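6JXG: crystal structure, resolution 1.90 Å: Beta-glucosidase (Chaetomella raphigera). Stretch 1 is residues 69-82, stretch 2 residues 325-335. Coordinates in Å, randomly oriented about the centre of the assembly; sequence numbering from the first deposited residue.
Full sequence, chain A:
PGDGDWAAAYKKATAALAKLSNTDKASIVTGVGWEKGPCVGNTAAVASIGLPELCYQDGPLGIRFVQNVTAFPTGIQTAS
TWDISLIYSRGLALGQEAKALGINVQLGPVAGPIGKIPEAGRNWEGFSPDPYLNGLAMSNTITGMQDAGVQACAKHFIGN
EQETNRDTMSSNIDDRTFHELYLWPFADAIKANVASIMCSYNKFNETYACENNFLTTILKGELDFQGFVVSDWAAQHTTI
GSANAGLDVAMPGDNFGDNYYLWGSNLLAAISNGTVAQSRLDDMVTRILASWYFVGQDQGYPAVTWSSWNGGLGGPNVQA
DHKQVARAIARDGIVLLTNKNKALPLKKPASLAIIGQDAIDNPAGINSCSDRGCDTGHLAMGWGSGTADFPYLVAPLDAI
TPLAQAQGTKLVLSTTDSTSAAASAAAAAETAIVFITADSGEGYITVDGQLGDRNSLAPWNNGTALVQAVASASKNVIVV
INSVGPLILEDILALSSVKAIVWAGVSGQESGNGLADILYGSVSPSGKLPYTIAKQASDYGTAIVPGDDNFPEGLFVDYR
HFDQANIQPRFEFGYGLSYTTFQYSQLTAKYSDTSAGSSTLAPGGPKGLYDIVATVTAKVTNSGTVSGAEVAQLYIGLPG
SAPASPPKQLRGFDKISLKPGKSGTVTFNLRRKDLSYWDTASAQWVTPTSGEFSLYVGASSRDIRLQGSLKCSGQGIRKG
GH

Stretch 1, residues 69-82: VTAFPTGIQTASTW
Stretch 2 325-335: VARAIARDGIV

Two segments can pack without a hydrogen bond between them when their polar groups find partners elsewhere and the contact is mainly van der Waals; two segments of this beta-glucosidase, whose touching residues lie at least 248 positions apart in sequence, illustrate the principle. Residues 69-74 run extended, with Pro73 at phi/psi -56/153, before a short helix that begins at Gly75. A helix already under way at Val325 packs against it; their N-to-C directions differ by 70°, the axes approaching to 9.0 Å. Three CA pairs set the register: Phe72 CA with Ala326 CA at 5.3 Å, Thr78 CA with Ile329 CA at 6.1 Å, and Thr81 CA with Gly333 CA at 4.0 Å.

Apolar contact comes first. Ile329 (chi1 m, chi2 t) points toward the other segment, and its CG2 lies 3.5 Å from Pro73 CG and 4.0 Å from Thr81 CG2. Pro73 CD also rests 3.9 Å from Ala326 CB. The Phe72 ring (chi1 m, chi2 -84°) meets Val325 edge-on, CE1 to CG1 at 4.0 Å.

Close backbone packing depends on glycine. At Gly333 (-97/-6), an ideal CB would fall 2.5 Å from Gln77 O, a clash, and a tight 3.3 Å from Thr81 CG2. Ser80 CB sits 3.4 Å from Gly333 O and Thr81 CG2 3.6 Å from Gly333 N. Gln77 (chi1 t, chi2 p) reaches across, bringing NE2 within 3.4 Å of Gly333 C, although its amide is hydrogen-bonded elsewhere in the structure.

Several hydroxyls are satisfied within their own segment. Thr74 (p) caps its helix, OG1 accepting from Gln77 N at 3.2 Å. Thr78 OG1 (m) donates to Thr74 O at 2.9 Å, Ser80 OG (m) to Ile76 O at 2.7 Å, and Thr81 OG1 (p) to Thr78 O at 2.7 Å. A type I turn from Ala79 closes at Trp82 (49/31). On the partner, Arg331 NE forms a salt bridge with Asp332 OD1 at 2.7 Å.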

ATOM      1  N   VAL A  69      -5.759  19.261  -5.545  1.00 11.85           N
ATOM      2  CA  VAL A  69      -6.156  17.972  -5.040  1.00 11.61           C
ATOM      3  C   VAL A  69      -5.344  17.697  -3.733  1.00 11.69           C
ATOM      4  O   VAL A  69      -4.431  18.418  -3.388  1.00 10.94           O
ATOM      5  CB  VAL A  69      -5.875  16.862  -6.079  1.00 11.76           C
ATOM      6  CG1 VAL A  69      -6.576  17.167  -7.380  1.00 11.86           C
ATOM      7  CG2 VAL A  69      -4.387  16.687  -6.308  1.00 12.30           C
ATOM      8  N   THR A  70      -5.719  16.660  -3.026  1.00 10.92           N
ATOM      9  CA  THR A  70      -5.055  16.289  -1.781  1.00 11.88           C
ATOM     10  C   THR A  70      -3.920  15.293  -2.070  1.00 10.96           C
ATOM     11  O   THR A  70      -4.117  14.308  -2.766  1.00 11.28           O
ATOM     12  CB  THR A  70      -6.067  15.663  -0.797  1.00 12.00           C
ATOM     13  OG1 THR A  70      -7.064  16.648  -0.483  1.00 12.02           O
ATOM     14  CG2 THR A  70      -5.428  15.230   0.532  1.00 11.89           C
ATOM     15  N   ALA A  71      -2.780  15.504  -1.424  1.00 10.91           N
ATOM     16  CA  ALA A  71      -1.681  14.565  -1.479  1.00 11.26           C
ATOM     17  C   ALA A  71      -1.731  13.741  -0.161  1.00 10.61           C
ATOM     18  O   ALA A  71      -1.279  14.193   0.890  1.00  9.62           O
ATOM     19  CB  ALA A  71      -0.355  15.284  -1.669  1.00 12.33           C
ATOM     20  N   PHE A  72      -2.443  12.615  -0.220  1.00 10.03           N
ATOM     21  CA  PHE A  72      -2.668  11.786   0.919  1.00  9.73           C
ATOM     22  C   PHE A  72      -1.374  11.072   1.306  1.00  9.57           C
ATOM     23  O   PHE A  72      -0.446  10.985   0.518  1.00  9.92           O
ATOM     24  CB  PHE A  72      -3.738  10.742   0.647  1.00 10.17           C
ATOM     25  CG  PHE A  72      -5.141  11.300   0.396  1.00 10.54           C
ATOM     26  CD1 PHE A  72      -5.989  11.625   1.433  1.00 10.75           C
ATOM     27  CD2 PHE A  72      -5.558  11.565  -0.887  1.00 10.35           C
ATOM     28  CE1 PHE A  72      -7.255  12.150   1.150  1.00  9.96           C
ATOM     29  CE2 PHE A  72      -6.818  12.063  -1.158  1.00 11.25           C
ATOM     30  CZ  PHE A  72      -7.645  12.382  -0.105  1.00 10.01           C
ATOM     31  N   PRO A  73      -1.292  10.557   2.536  1.00 10.07           N
ATOM     32  CA  PRO A  73      -0.193   9.678   2.926  1.00 11.24           C
ATOM     33  C   PRO A  73      -0.072   8.469   2.011  1.00 10.13           C
ATOM     34  O   PRO A  73      -1.064   8.009   1.370  1.00 11.67           O
ATOM     35  CB  PRO A  73      -0.585   9.226   4.333  1.00 11.22           C
ATOM     36  CG  PRO A  73      -1.452  10.300   4.861  1.00 10.80           C
ATOM     37  CD  PRO A  73      -2.177  10.881   3.666  1.00 10.98           C
ATOM     38  N   THR A  74       1.126   7.968   1.937  1.00 10.58           N
ATOM     39  CA  THR A  74       1.460   6.750   1.156  1.00 10.28           C
ATOM     40  C   THR A  74       0.706   5.549   1.658  1.00 10.25           C
ATOM     41  O   THR A  74       0.267   5.493   2.820  1.00 10.56           O
ATOM     42  CB  THR A  74       2.951   6.458   1.214  1.00  9.58           C
ATOM     43  OG1 THR A  74       3.320   6.236   2.562  1.00  9.68           O
ATOM     44  CG2 THR A  74       3.756   7.649   0.653  1.00  9.39           C
ATOM     45  N   GLY A  75       0.583   4.553   0.800  1.00 10.82           N
ATOM     46  CA  GLY A  75       0.024   3.278   1.183  1.00  9.65           C
ATOM     47  C   GLY A  75       0.651   2.727   2.445  1.00 10.26           C
ATOM     48  O   GLY A  75      -0.032   2.243   3.325  1.00  9.53           O
ATOM     49  N   ILE A  76       1.974   2.776   2.533  1.00 10.96           N
ATOM     50  CA  ILE A  76       2.658   2.058   3.599  1.00 10.11           C
ATOM     51  C   ILE A  76       2.445   2.788   4.899  1.00 10.43           C
ATOM     52  O   ILE A  76       2.371   2.113   5.963  1.00 10.08           O
ATOM     53  CB  ILE A  76       4.168   1.803   3.273  1.00 10.16           C
ATOM     54  CG1 ILE A  76       4.786   0.749   4.202  1.00 10.39           C
ATOM     55  CG2 ILE A  76       4.980   3.098   3.332  1.00 10.48           C
ATOM     56  CD1 ILE A  76       4.150  -0.621   4.123  1.00 10.60           C
ATOM     57  N   GLN A  77       2.382   4.128   4.843  1.00 11.25           N
ATOM     58  CA  GLN A  77       1.998   4.967   6.026  1.00 11.74           C
ATOM     59  C   GLN A  77       0.605   4.663   6.480  1.00 11.89           C
ATOM     60  O   GLN A  77       0.344   4.565   7.700  1.00 12.61           O
ATOM     61  CB  GLN A  77       2.109   6.475   5.743  1.00 12.02           C
ATOM     62  CG  GLN A  77       1.804   7.380   6.994  1.00 12.19           C
ATOM     63  CD  GLN A  77       3.027   7.349   7.859  1.00 14.48           C
ATOM     64  OE1 GLN A  77       4.027   6.865   7.381  1.00 14.88           O
ATOM     65  NE2 GLN A  77       3.000   7.955   9.056  1.00 16.42           N
ATOM     66  N   THR A  78      -0.291   4.478   5.516  1.00 11.05           N
ATOM     67  CA  THR A  78      -1.690   4.099   5.784  1.00 11.70           C
ATOM     68  C   THR A  78      -1.769   2.719   6.489  1.00 11.16           C
ATOM     69  O   THR A  78      -2.482   2.557   7.494  1.00 11.53           O
ATOM     70  CB  THR A  78      -2.469   4.179   4.459  1.00 12.64           C
ATOM     71  OG1 THR A  78      -2.406   5.511   3.988  1.00 12.58           O
ATOM     72  CG2 THR A  78      -3.873   3.749   4.610  1.00 13.28           C
ATOM     73  N   ALA A  79      -1.007   1.750   5.983  1.00 10.71           N
ATOM     74  CA  ALA A  79      -0.934   0.412   6.639  1.00 10.79           C
ATOM     75  C   ALA A  79      -0.390   0.512   8.014  1.00 10.21           C
ATOM     76  O   ALA A  79      -0.901  -0.181   8.913  1.00 11.39           O
ATOM     77  CB  ALA A  79      -0.163  -0.601   5.842  1.00 10.71           C
ATOM     78  N   SER A  80       0.585   1.400   8.224  1.00  9.88           N
ATOM     79  CA  SER A  80       1.235   1.587   9.514  1.00  9.90           C
ATOM     80  C   SER A  80       0.337   2.067  10.647  1.00  9.99           C
ATOM     81  O   SER A  80       0.711   1.972  11.834  1.00  9.38           O
ATOM     82  CB  SER A  80       2.479   2.490   9.440  1.00  9.77           C
ATOM     83  OG  SER A  80       3.444   1.997   8.472  1.00 10.03           O
ATOM     84  N   THR A  81      -0.854   2.591  10.281  1.00 10.65           N
ATOM     85  CA  THR A  81      -1.845   2.945  11.289  1.00 11.10           C
ATOM     86  C   THR A  81      -2.537   1.788  11.874  1.00 11.20           C
ATOM     87  O   THR A  81      -3.122   1.948  12.946  1.00 12.12           O
ATOM     88  CB  THR A  81      -2.980   3.829  10.709  1.00 10.37           C
ATOM     89  OG1 THR A  81      -3.802   3.003   9.839  1.00  9.60           O
ATOM     90  CG2 THR A  81      -2.361   5.023  10.001  1.00  9.83           C
ATOM     91  N   TRP A  82      -2.552   0.658  11.138  1.00 11.47           N
ATOM     92  CA  TRP A  82      -3.277  -0.552  11.480  1.00 11.12           C
ATOM     93  C   TRP A  82      -4.756  -0.225  11.860  1.00 11.55           C
ATOM     94  O   TRP A  82      -5.341  -0.864  12.745  1.00 11.78           O
ATOM     95  CB  TRP A  82      -2.618  -1.306  12.635  1.00 10.70           C
ATOM     96  CG  TRP A  82      -1.303  -1.863  12.330  1.00 10.52           C
ATOM     97  CD1 TRP A  82      -0.159  -1.156  12.066  1.00 10.90           C
ATOM     98  CD2 TRP A  82      -0.918  -3.257  12.333  1.00 10.29           C
ATOM     99  NE1 TRP A  82       0.896  -2.026  11.817  1.00 10.43           N
ATOM    100  CE2 TRP A  82       0.471  -3.314  11.979  1.00  9.71           C
ATOM    101  CE3 TRP A  82      -1.596  -4.454  12.569  1.00 10.14           C
ATOM    102  CZ2 TRP A  82       1.175  -4.506  11.877  1.00  9.92           C
ATOM    103  CZ3 TRP A  82      -0.875  -5.652  12.487  1.00 10.20           C
ATOM    104  CH2 TRP A  82       0.497  -5.651  12.139  1.00 10.44           C
ATOM    105  N   VAL A 325      -8.379  13.550   7.272  1.00 13.11           N
ATOM    106  CA  VAL A 325      -7.907  12.153   7.258  1.00 13.32           C
ATOM    107  C   VAL A 325      -6.437  12.102   6.882  1.00 13.44           C
ATOM    108  O   VAL A 325      -5.737  11.281   7.407  1.00 12.21           O
ATOM    109  CB  VAL A 325      -8.774  11.231   6.355  1.00 14.66           C
ATOM    110  CG1 VAL A 325      -8.593  11.540   4.894  1.00 15.79           C
ATOM    111  CG2 VAL A 325      -8.395   9.774   6.622  1.00 15.43           C
ATOM    112  N   ALA A 326      -5.962  13.008   6.025  1.00 12.29           N
ATOM    113  CA  ALA A 326      -4.546  13.070   5.711  1.00 12.79           C
ATOM    114  C   ALA A 326      -3.679  13.315   7.000  1.00 13.15           C
ATOM    115  O   ALA A 326      -2.677  12.634   7.255  1.00 12.93           O
ATOM    116  CB  ALA A 326      -4.265  14.059   4.602  1.00 13.55           C
ATOM    117  N   ARG A 327      -4.117  14.250   7.831  1.00 12.46           N
ATOM    118  CA  ARG A 327      -3.448  14.496   9.091  1.00 12.94           C
ATOM    119  C   ARG A 327      -3.551  13.321  10.045  1.00 12.40           C
ATOM    120  O   ARG A 327      -2.583  12.966  10.721  1.00 13.22           O
ATOM    121  CB  ARG A 327      -3.988  15.756   9.759  1.00 13.67           C
ATOM    122  CG  ARG A 327      -3.118  16.169  10.963  1.00 15.90           C
ATOM    123  CD  ARG A 327      -3.665  17.436  11.525  1.00 18.56           C
ATOM    124  NE  ARG A 327      -2.931  17.814  12.735  1.00 18.04           N
ATOM    125  CZ  ARG A 327      -2.882  19.056  13.190  1.00 21.16           C
ATOM    126  NH1 ARG A 327      -3.478  20.040  12.528  1.00 19.67           N
ATOM    127  NH2 ARG A 327      -2.229  19.329  14.311  1.00 19.15           N
ATOM    128  N   ALA A 328      -4.723  12.688  10.147  1.00 12.48           N
ATOM    129  CA  ALA A 328      -4.895  11.618  11.091  1.00 12.35           C
ATOM    130  C   ALA A 328      -3.979  10.416  10.762  1.00 12.15           C
ATOM    131  O   ALA A 328      -3.397   9.822  11.669  1.00 10.45           O
ATOM    132  CB  ALA A 328      -6.355  11.195  11.183  1.00 13.52           C
ATOM    133  N   ILE A 329      -3.802  10.112   9.478  1.00 10.45           N
ATOM    134  CA  ILE A 329      -2.856   9.055   9.073  1.00 10.49           C
ATOM    135  C   ILE A 329      -1.395   9.457   9.201  1.00 10.73           C
ATOM    136  O   ILE A 329      -0.575   8.624   9.607  1.00 10.97           O
ATOM    137  CB  ILE A 329      -3.215   8.576   7.646  1.00 10.46           C
ATOM    138  CG1 ILE A 329      -4.594   7.890   7.681  1.00 10.74           C
ATOM    139  CG2 ILE A 329      -2.115   7.690   7.065  1.00 10.70           C
ATOM    140  CD1 ILE A 329      -5.216   7.614   6.372  1.00 11.65           C
ATOM    141  N   ALA A 330      -1.043  10.707   8.889  1.00 10.88           N
ATOM    142  CA  ALA A 330       0.311  11.212   9.102  1.00 12.43           C
ATOM    143  C   ALA A 330       0.662  11.098  10.568  1.00 12.98           C
ATOM    144  O   ALA A 330       1.793  10.785  10.915  1.00 14.79           O
ATOM    145  CB  ALA A 330       0.442  12.654   8.684  1.00 11.90           C
ATOM    146  N   ARG A 331      -0.323  11.305  11.431  1.00 11.65           N
ATOM    147  CA  ARG A 331      -0.092  11.181  12.869  1.00 12.23           C
ATOM    148  C   ARG A 331      -0.081   9.734  13.361  1.00 12.46           C
ATOM    149  O   ARG A 331       0.817   9.274  14.063  1.00 13.92           O
ATOM    150  CB  ARG A 331      -1.209  11.998  13.586  1.00 12.13           C
ATOM    151  CG  ARG A 331      -1.302  11.947  15.102  1.00 14.64           C
ATOM    152  CD  ARG A 331      -2.598  12.661  15.540  1.00 15.61           C
ATOM    153  NE  ARG A 331      -3.669  11.727  15.293  1.00 17.77           N
ATOM    154  CZ  ARG A 331      -4.948  11.965  14.929  1.00 22.93           C
ATOM    155  NH1 ARG A 331      -5.377  13.155  14.720  1.00 22.49           N
ATOM    156  NH2 ARG A 331      -5.830  10.937  14.817  1.00 23.12           N
ATOM    157  N   ASP A 332      -1.162   9.016  13.080  1.00 12.70           N
ATOM    158  CA  ASP A 332      -1.391   7.735  13.698  1.00 12.27           C
ATOM    159  C   ASP A 332      -0.611   6.586  13.050  1.00 11.79           C
ATOM    160  O   ASP A 332      -0.623   5.490  13.561  1.00 12.64           O
ATOM    161  CB  ASP A 332      -2.877   7.377  13.732  1.00 13.41           C
ATOM    162  CG  ASP A 332      -3.722   8.257  14.615  1.00 13.60           C
ATOM    163  OD1 ASP A 332      -3.194   9.098  15.381  1.00 12.71           O
ATOM    164  OD2 ASP A 332      -4.960   8.012  14.595  1.00 12.50           O
ATOM    165  N   GLY A 333       0.086   6.820  11.939  1.00 11.46           N
ATOM    166  CA  GLY A 333       0.962   5.819  11.373  1.00 10.48           C
ATOM    167  C   GLY A 333       2.411   5.983  11.765  1.00 10.82           C
ATOM    168  O   GLY A 333       3.258   5.163  11.342  1.00 10.63           O
ATOM    169  N   ILE A 334       2.737   7.075  12.472  1.00 10.51           N
ATOM    170  CA  ILE A 334       4.064   7.210  13.093  1.00 10.83           C
ATOM    171  C   ILE A 334       4.339   6.057  14.044  1.00 10.57           C
ATOM    172  O   ILE A 334       3.482   5.699  14.790  1.00 11.51           O
ATOM    173  CB  ILE A 334       4.195   8.560  13.780  1.00 10.88           C
ATOM    174  CG1 ILE A 334       4.148   9.700  12.722  1.00 10.42           C
ATOM    175  CG2 ILE A 334       5.478   8.608  14.582  1.00 10.59           C
ATOM    176  CD1 ILE A 334       4.228  11.116  13.321  1.00 11.34           C
ATOM    177  N   VAL A 335       5.544   5.483  14.018  1.00 10.87           N
ATOM    178  CA  VAL A 335       5.891   4.443  14.919  1.00 11.97           C
ATOM    179  C   VAL A 335       7.018   4.945  15.818  1.00 11.97           C
ATOM    180  O   VAL A 335       8.073   5.337  15.328  1.00 12.72           O
ATOM    181  CB  VAL A 335       6.354   3.177  14.162  1.00 12.16           C
ATOM    182  CG1 VAL A 335       6.662   2.074  15.162  1.00 13.18           C
ATOM    183  CG2 VAL A 335       5.276   2.752  13.183  1.00 13.65           C
TER